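Local coordinates for iron-regulated outer membrane protein (Neisseria meningitidis, PDB 4B7O) that probably imports iron across the meningococcal outer membrane as a member of the TonB-dependent receptor family, at residues A[548-556]-A[593-601]; A[616-627]-A[666-674]. One frame throughout, in Å; residues are numbered along the deposited sequence.

Contact 1. Residues A[548-556]-A[593-601]; sequences DGTFAANGS and ELGASYRTG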
loop_
_atom_site.group_PDB
_atom_site.type_symbol
_atom_site.label_atom_id
_atom_site.label_comp_id
_atom_site.label_asym_id
_atom_site.label_seq_id
_atom_site.Cartn_x
_atom_site.Cartn_y
_atom_site.Cartn_z
ATOM N N ASP A 548 27.770 -11.648 5.609
ATOM C CA ASP A 548 28.919 -12.521 5.334
ATOM C C ASP A 548 28.447 -13.898 4.871
ATOM O O ASP A 548 29.163 -14.889 4.975
ATOM C CB ASP A 548 29.805 -12.644 6.580
ATOM C CG ASP A 548 29.100 -13.358 7.696
ATOM O OD1 ASP A 548 28.247 -14.195 7.370
ATOM O OD2 ASP A 548 29.378 -13.083 8.882
ATOM N N GLY A 549 27.222 -13.962 4.376
ATOM C CA GLY A 549 26.653 -15.216 3.955
ATOM C C GLY A 549 26.145 -16.127 5.059
ATOM O O GLY A 549 25.500 -17.087 4.758
ATOM N N THR A 550 26.447 -15.822 6.318
ATOM C CA THR A 550 25.962 -16.536 7.490
ATOM C C THR A 550 25.175 -15.570 8.370
ATOM O O THR A 550 23.998 -15.790 8.704
ATOM C CB THR A 550 27.139 -17.055 8.346
ATOM O OG1 THR A 550 27.588 -18.297 7.799
ATOM C CG2 THR A 550 26.725 -17.313 9.803
ATOM N N PHE A 551 25.844 -14.508 8.783
ATOM C CA PHE A 551 25.226 -13.520 9.620
ATOM C C PHE A 551 24.970 -12.351 8.700
ATOM O O PHE A 551 25.764 -12.101 7.788
ATOM C CB PHE A 551 26.125 -13.181 10.808
ATOM C CG PHE A 551 25.522 -12.188 11.755
ATOM C CD1 PHE A 551 24.431 -12.527 12.559
ATOM C CD2 PHE A 551 26.012 -10.901 11.842
ATOM C CE1 PHE A 551 23.829 -11.588 13.421
ATOM C CE2 PHE A 551 25.418 -9.953 12.715
ATOM C CZ PHE A 551 24.318 -10.293 13.496
ATOM N N ALA A 552 23.808 -11.719 8.866
ATOM C CA ALA A 552 23.446 -10.498 8.142
ATOM C C ALA A 552 22.799 -9.483 9.117
ATOM O O ALA A 552 22.187 -9.866 10.123
ATOM C CB ALA A 552 22.484 -10.819 7.000
ATOM N N ALA A 553 22.932 -8.193 8.833
ATOM C CA ALA A 553 22.279 -7.206 9.676
ATOM C C ALA A 553 22.065 -5.956 8.856
ATOM O O ALA A 553 22.671 -5.808 7.800
ATOM C CB ALA A 553 23.059 -6.917 10.994
ATOM N N ASN A 554 21.192 -5.073 9.325
ATOM C CA ASN A 554 21.060 -3.778 8.697
ATOM C C ASN A 554 20.329 -2.870 9.651
ATOM O O ASN A 554 19.676 -3.359 10.569
ATOM C CB ASN A 554 20.322 -3.888 7.365
ATOM C CG ASN A 554 19.053 -4.659 7.500
ATOM O OD1 ASN A 554 18.043 -4.104 7.874
ATOM N ND2 ASN A 554 19.101 -5.958 7.200
ATOM N N GLY A 555 20.443 -1.566 9.410
ATOM C CA GLY A 555 19.832 -0.572 10.235
ATOM C C GLY A 555 19.648 0.722 9.452
ATOM O O GLY A 555 20.250 0.906 8.410
ATOM N N SER A 556 18.808 1.605 9.971
ATOM C CA SER A 556 18.528 2.851 9.357
ATOM C C SER A 556 18.164 3.773 10.459
ATOM O O SER A 556 17.683 3.325 11.477
ATOM C CB SER A 556 17.300 2.757 8.440
ATOM O OG SER A 556 17.627 2.311 7.122
ATOM N N GLU A 593 15.172 1.482 12.440
ATOM C CA GLU A 593 14.852 0.081 12.302
ATOM C C GLU A 593 16.171 -0.724 12.200
ATOM O O GLU A 593 17.143 -0.247 11.639
ATOM C CB GLU A 593 13.987 -0.157 11.069
ATOM C CG GLU A 593 14.393 0.701 9.914
ATOM C CD GLU A 593 13.231 1.299 9.110
ATOM O OE1 GLU A 593 12.354 2.042 9.641
ATOM O OE2 GLU A 593 13.242 1.060 7.892
ATOM N N LEU A 594 16.191 -1.906 12.798
ATOM C CA LEU A 594 17.322 -2.759 12.763
ATOM C C LEU A 594 16.772 -4.091 12.409
ATOM O O LEU A 594 15.670 -4.436 12.835
ATOM C CB LEU A 594 17.989 -2.862 14.146
ATOM C CG LEU A 594 18.617 -1.581 14.701
ATOM C CD1 LEU A 594 18.553 -1.444 16.210
ATOM C CD2 LEU A 594 20.054 -1.406 14.282
ATOM N N GLY A 595 17.557 -4.861 11.673
ATOM C CA GLY A 595 17.203 -6.218 11.322
ATOM C C GLY A 595 18.489 -6.999 11.354
ATOM O O GLY A 595 19.527 -6.456 11.015
ATOM N N ALA A 596 18.444 -8.254 11.780
ATOM C CA ALA A 596 19.618 -9.101 11.773
ATOM C C ALA A 596 19.150 -10.514 11.418
ATOM O O ALA A 596 17.981 -10.846 11.612
ATOM C CB ALA A 596 20.292 -9.064 13.142
ATOM N N SER A 597 20.043 -11.352 10.919
ATOM C CA SER A 597 19.683 -12.738 10.660
ATOM C C SER A 597 20.854 -13.680 10.648
ATOM O O SER A 597 22.003 -13.253 10.454
ATOM C CB SER A 597 18.924 -12.869 9.355
ATOM O OG SER A 597 19.647 -12.294 8.324
ATOM N N TYR A 598 20.561 -14.968 10.848
ATOM C CA TYR A 598 21.580 -15.971 10.983
ATOM C C TYR A 598 21.198 -17.189 10.182
ATOM O O TYR A 598 20.075 -17.667 10.252
ATOM C CB TYR A 598 21.770 -16.308 12.447
ATOM C CG TYR A 598 22.787 -17.396 12.707
ATOM C CD1 TYR A 598 24.163 -17.178 12.513
ATOM C CD2 TYR A 598 22.388 -18.630 13.213
ATOM C CE1 TYR A 598 25.101 -18.170 12.788
ATOM C CE2 TYR A 598 23.319 -19.624 13.492
ATOM C CZ TYR A 598 24.669 -19.386 13.274
ATOM O OH TYR A 598 25.553 -20.388 13.535
ATOM N N ARG A 599 22.117 -17.694 9.391
ATOM C CA ARG A 599 21.816 -18.887 8.635
ATOM C C ARG A 599 22.932 -19.900 8.676
ATOM O O ARG A 599 24.026 -19.597 8.222
ATOM C CB ARG A 599 21.610 -18.510 7.190
ATOM C CG ARG A 599 20.455 -17.583 6.955
ATOM C CD ARG A 599 19.863 -17.999 5.637
ATOM N NE ARG A 599 19.599 -19.437 5.654
ATOM C CZ ARG A 599 19.355 -20.195 4.580
ATOM N NH1 ARG A 599 19.348 -19.671 3.353
ATOM N NH2 ARG A 599 19.115 -21.493 4.738
ATOM N N THR A 600 22.651 -21.103 9.168
ATOM C CA THR A 600 23.570 -22.226 9.027
ATOM C C THR A 600 22.810 -23.517 8.863
ATOM O O THR A 600 22.041 -23.872 9.753
ATOM C CB THR A 600 24.507 -22.396 10.261
ATOM O OG1 THR A 600 24.882 -23.770 10.384
ATOM C CG2 THR A 600 23.847 -22.054 11.578
ATOM N N GLY A 601 23.032 -24.224 7.753
ATOM C CA GLY A 601 22.588 -25.620 7.584
ATOM C C GLY A 601 21.114 -25.960 7.823
ATOM O O GLY A 601 20.765 -26.944 8.511
#

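Contact 2. Residues A[616-627]-A[666-674]; sequences FYDTHPKKLLSA and GSILVAGQK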
loop_
_atom_site.group_PDB
_atom_site.type_symbol
_atom_site.label_atom_id
_atom_site.label_comp_id
_atom_site.label_asym_id
_atom_site.label_seq_id
_atom_site.Cartn_x
_atom_site.Cartn_y
_atom_site.Cartn_z
ATOM N N PHE A 616 2.143 15.573 13.717
ATOM C CA PHE A 616 1.479 16.496 12.758
ATOM C C PHE A 616 1.254 17.839 13.447
ATOM O O PHE A 616 0.587 17.872 14.486
ATOM C CB PHE A 616 0.153 15.889 12.310
ATOM C CG PHE A 616 0.297 14.789 11.298
ATOM C CD1 PHE A 616 0.994 13.612 11.599
ATOM C CD2 PHE A 616 -0.312 14.904 10.046
ATOM C CE1 PHE A 616 1.137 12.599 10.663
ATOM C CE2 PHE A 616 -0.182 13.892 9.085
ATOM C CZ PHE A 616 0.545 12.737 9.400
ATOM N N TYR A 617 1.852 18.913 12.916
ATOM C CA TYR A 617 1.810 20.251 13.579
ATOM C C TYR A 617 0.894 21.198 12.853
ATOM O O TYR A 617 1.054 21.406 11.628
ATOM C CB TYR A 617 3.178 20.921 13.566
ATOM C CG TYR A 617 4.195 20.234 14.392
ATOM C CD1 TYR A 617 4.861 19.099 13.900
ATOM C CD2 TYR A 617 4.494 20.686 15.661
ATOM C CE1 TYR A 617 5.800 18.446 14.662
ATOM C CE2 TYR A 617 5.444 20.039 16.443
ATOM C CZ TYR A 617 6.094 18.925 15.928
ATOM O OH TYR A 617 7.028 18.247 16.639
ATOM N N ASP A 618 -0.022 21.803 13.601
ATOM C CA ASP A 618 -1.115 22.600 13.021
ATOM C C ASP A 618 -0.631 24.015 12.887
ATOM O O ASP A 618 -0.290 24.644 13.890
ATOM C CB ASP A 618 -2.311 22.609 13.993
ATOM C CG ASP A 618 -3.143 21.317 13.958
ATOM O OD1 ASP A 618 -3.911 21.097 12.985
ATOM O OD2 ASP A 618 -3.055 20.538 14.930
ATOM N N THR A 619 -0.594 24.564 11.691
ATOM C CA THR A 619 -0.285 26.006 11.644
ATOM C C THR A 619 -1.445 26.860 11.187
ATOM O O THR A 619 -1.231 27.962 10.679
ATOM C CB THR A 619 0.867 26.324 10.688
ATOM O OG1 THR A 619 0.519 25.878 9.361
ATOM C CG2 THR A 619 2.180 25.695 11.183
ATOM N N HIS A 620 -2.668 26.354 11.337
ATOM C CA HIS A 620 -3.856 27.037 10.805
ATOM C C HIS A 620 -4.853 27.241 11.906
ATOM O O HIS A 620 -5.188 26.299 12.645
ATOM C CB HIS A 620 -4.426 26.255 9.627
ATOM C CG HIS A 620 -5.633 26.894 8.948
ATOM N ND1 HIS A 620 -6.815 27.128 9.599
ATOM C CD2 HIS A 620 -5.842 27.269 7.597
ATOM C CE1 HIS A 620 -7.709 27.664 8.721
ATOM N NE2 HIS A 620 -7.116 27.734 7.496
ATOM N N PRO A 621 -5.335 28.491 12.041
ATOM C CA PRO A 621 -6.220 28.890 13.134
ATOM C C PRO A 621 -7.278 27.847 13.510
ATOM O O PRO A 621 -7.338 27.466 14.684
ATOM C CB PRO A 621 -6.875 30.215 12.641
ATOM C CG PRO A 621 -6.058 30.682 11.476
ATOM C CD PRO A 621 -5.029 29.618 11.131
ATOM N N LYS A 622 -8.094 27.382 12.550
ATOM C CA LYS A 622 -9.129 26.365 12.864
ATOM C C LYS A 622 -8.504 25.013 12.527
ATOM O O LYS A 622 -8.651 24.541 11.411
ATOM C CB LYS A 622 -10.400 26.585 12.020
ATOM C CG LYS A 622 -10.928 28.020 11.937
ATOM C CD LYS A 622 -11.421 28.517 13.303
ATOM C CE LYS A 622 -12.224 29.810 13.179
ATOM N NZ LYS A 622 -12.469 30.368 14.531
ATOM N N LYS A 623 -7.797 24.411 13.481
ATOM C CA LYS A 623 -6.752 23.409 13.201
ATOM C C LYS A 623 -7.217 22.293 12.287
ATOM O O LYS A 623 -7.965 21.407 12.716
ATOM C CB LYS A 623 -6.299 22.796 14.519
ATOM C CG LYS A 623 -5.730 23.808 15.497
ATOM C CD LYS A 623 -5.594 23.176 16.860
ATOM C CE LYS A 623 -6.693 23.652 17.790
ATOM N NZ LYS A 623 -6.774 22.763 18.980
ATOM N N LEU A 624 -6.781 22.337 11.027
ATOM C CA LEU A 624 -7.358 21.470 10.026
ATOM C C LEU A 624 -6.631 20.170 9.840
ATOM O O LEU A 624 -6.987 19.449 8.893
ATOM C CB LEU A 624 -7.442 22.150 8.679
ATOM C CG LEU A 624 -8.199 23.473 8.675
ATOM C CD1 LEU A 624 -7.687 24.338 7.525
ATOM C CD2 LEU A 624 -9.721 23.279 8.677
ATOM N N LEU A 625 -5.621 19.870 10.685
ATOM C CA LEU A 625 -4.905 18.582 10.573
ATOM C C LEU A 625 -5.690 17.423 11.208
ATOM O O LEU A 625 -6.300 17.588 12.256
ATOM C CB LEU A 625 -3.455 18.654 11.118
ATOM C CG LEU A 625 -2.448 19.315 10.173
ATOM C CD1 LEU A 625 -1.010 19.013 10.524
ATOM C CD2 LEU A 625 -2.661 18.939 8.736
ATOM N N SER A 626 -5.591 16.236 10.623
ATOM C CA SER A 626 -6.434 15.081 11.020
ATOM C C SER A 626 -5.725 13.881 11.672
ATOM O O SER A 626 -4.653 13.478 11.219
ATOM C CB SER A 626 -7.166 14.566 9.778
ATOM O OG SER A 626 -8.059 13.513 10.130
ATOM N N ALA A 627 -6.386 13.263 12.649
ATOM C CA ALA A 627 -5.897 12.032 13.297
ATOM C C ALA A 627 -6.337 10.746 12.608
ATOM O O ALA A 627 -6.166 9.648 13.139
ATOM C CB ALA A 627 -6.344 11.986 14.735
ATOM N N GLY A 666 -0.221 8.723 22.890
ATOM C CA GLY A 666 -0.198 9.915 22.059
ATOM C C GLY A 666 -0.851 9.760 20.688
ATOM O O GLY A 666 -0.807 8.700 20.035
ATOM N N SER A 667 -1.455 10.858 20.266
ATOM C CA SER A 667 -2.029 11.006 18.944
ATOM C C SER A 667 -0.897 11.328 17.985
ATOM O O SER A 667 0.181 11.777 18.419
ATOM C CB SER A 667 -3.057 12.179 19.004
ATOM O OG SER A 667 -3.513 12.618 17.718
ATOM N N ILE A 668 -1.124 11.149 16.684
ATOM C CA ILE A 668 -0.194 11.741 15.731
ATOM C C ILE A 668 -0.233 13.306 15.760
ATOM O O ILE A 668 0.730 13.956 15.328
ATOM C CB ILE A 668 -0.424 11.212 14.309
ATOM C CG1 ILE A 668 -1.833 11.559 13.834
ATOM C CG2 ILE A 668 -0.203 9.717 14.255
ATOM C CD1 ILE A 668 -2.015 11.480 12.318
ATOM N N LEU A 669 -1.341 13.903 16.238
ATOM C CA LEU A 669 -1.476 15.360 16.269
ATOM C C LEU A 669 -0.784 15.964 17.488
ATOM O O LEU A 669 -1.114 15.675 18.640
ATOM C CB LEU A 669 -2.952 15.825 16.209
ATOM C CG LEU A 669 -3.746 15.427 14.952
ATOM C CD1 LEU A 669 -5.245 15.669 15.094
ATOM C CD2 LEU A 669 -3.187 16.144 13.739
ATOM N N VAL A 670 0.161 16.846 17.213
ATOM C CA VAL A 670 0.876 17.534 18.249
ATOM C C VAL A 670 -0.120 18.355 19.081
ATOM O O VAL A 670 -0.019 18.399 20.319
ATOM C CB VAL A 670 1.947 18.436 17.624
ATOM C CG1 VAL A 670 2.445 19.485 18.630
ATOM C CG2 VAL A 670 3.073 17.565 17.120
ATOM N N ALA A 671 -1.061 18.997 18.382
ATOM C CA ALA A 671 -2.167 19.750 19.004
ATOM C C ALA A 671 -3.166 18.862 19.835
ATOM O O ALA A 671 -3.914 19.380 20.667
ATOM C CB ALA A 671 -2.897 20.577 17.935
ATOM N N GLY A 672 -3.145 17.537 19.628
ATOM C CA GLY A 672 -4.032 16.582 20.340
ATOM C C GLY A 672 -5.228 16.181 19.472
ATOM O O GLY A 672 -5.643 16.907 18.572
ATOM N N GLN A 673 -5.791 15.012 19.700
ATOM C CA GLN A 673 -6.950 14.627 18.902
ATOM C C GLN A 673 -8.245 14.635 19.738
ATOM O O GLN A 673 -8.214 14.403 20.945
ATOM C CB GLN A 673 -6.698 13.309 18.143
ATOM C CG GLN A 673 -7.224 12.057 18.794
ATOM C CD GLN A 673 -6.621 10.797 18.207
ATOM O OE1 GLN A 673 -5.551 10.836 17.611
ATOM N NE2 GLN A 673 -7.275 9.657 18.425
ATOM N N LYS A 674 -9.372 14.945 19.098
ATOM C CA LYS A 674 -10.656 15.109 19.835
ATOM C C LYS A 674 -11.792 14.120 19.468
ATOM O O LYS A 674 -11.901 13.670 18.306
ATOM C CB LYS A 674 -11.144 16.576 19.803
ATOM C CG LYS A 674 -10.793 17.325 18.519
ATOM C CD LYS A 674 -11.381 18.744 18.469
ATOM C CE LYS A 674 -10.544 19.785 19.228
ATOM N NZ LYS A 674 -9.983 19.237 20.511
#

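Contact 1. Residues A[548-556]-A[593-601]
A552 and S597 form a hydrogen-bonded pair between antiparallel neighbours in the transmembrane beta-barrel of this TonB-dependent transporter. A552 N reaches S597 O at 2.9 Å, and S597 N returns to A552 O at 2.7 Å. N554 with G595 and S556 with E593 repeat this pair of backbone hydrogen bonds, the last with one long member. R599 N adds a bond to T550 O. The pairs in between are non-hydrogen-bonded; in one, A553 CB and A596 CB lie 4.1 Å apart. F551 and Y598 share that face and probably look toward the membrane. F551 CG is anti to its backbone N (chi1 -178°), bringing CD1 to 3.3 Å from S597 O. The T550 and Y598 side chains lie side by side, T550 CG2 3.5 Å from Y598 CE1.

The other face turns to the plug. S556 CB touches E593 CG at 3.9 Å. Further out, E593 OE2 makes salt bridges with K151 and R110, and S556 OG bonds to S65 N. At the far end, D548 OD1 sets the start of strand 551-556: it accepts from T550 N at 2.6 Å, an Asx turn, and from F551 N at 2.8 Å, extending it to an Asx motif.

Contact 2. Residues A[616-627]-A[666-674]
F616 and L669 make a single beta bridge, joined by two backbone bonds. F616 N donates to I668 O at 2.7 Å, and V670 N donates to F616 O at 2.9 Å. The backbone pairing stops at this one bridge; side chains extend the contact.

Two CH-pi contacts flank the bridge. I668 has CG1 between its backbone N and carbonyl carbon (chi1 61°). This carries CD1 over one face of the F616 ring, displaced toward the rim, 3.9 Å from the centroid. V670 CG2 sits over the centre of the Y617 ring, 3.5 Å from its centroid and 12° off the normal. The Y617 ring also stacks with Y586 of strand 578-600.

Apolar packing centres on L669, whose two methyls divide the work. CD2 touches both F616 CB, 3.6 Å away, and L625 CB. CD1 turns to the backbone of the other loop and lies 3.6 Å from L625 O. A627 CB packs on this methyl and against the side chain of Q673.

Polar bonds inside each segment hold these parts in shape. S667 OG accepts from L669 N at 2.9 Å, an ST turn, and donates to Q673 OE1 at 2.7 Å. A type I turn follows from L669 to G672. D618 OD1 accepts from L625 N and closes the bend of 616-627. Outside the segments, Q673 NE2 bonds to E681.

The end of strand 603-618 and its loop thus pack on a second loop at the probable extracellular mouth of the barrel, as in TonB-dependent transporters, where long loops rise from the strand ends.

How the contacts relate
The two contacts lie in one barrel but far apart. Their centres are 39 Å from each other, and their nearest atoms are about 15 Å apart, so they do not touch. Strands 578-600 and 603-618 connect them: they follow each other in the chain and pair side by side. Contact 1 uses the end of the first, near the short turns that should face the periplasm. Contact 2 uses the end of the second, where long loops should face outside. Contact 1 is regular strand pairing with one face on the plug; contact 2 is mostly loop against loop. The structure is the apoprotein, and neither contact holds a bound metal.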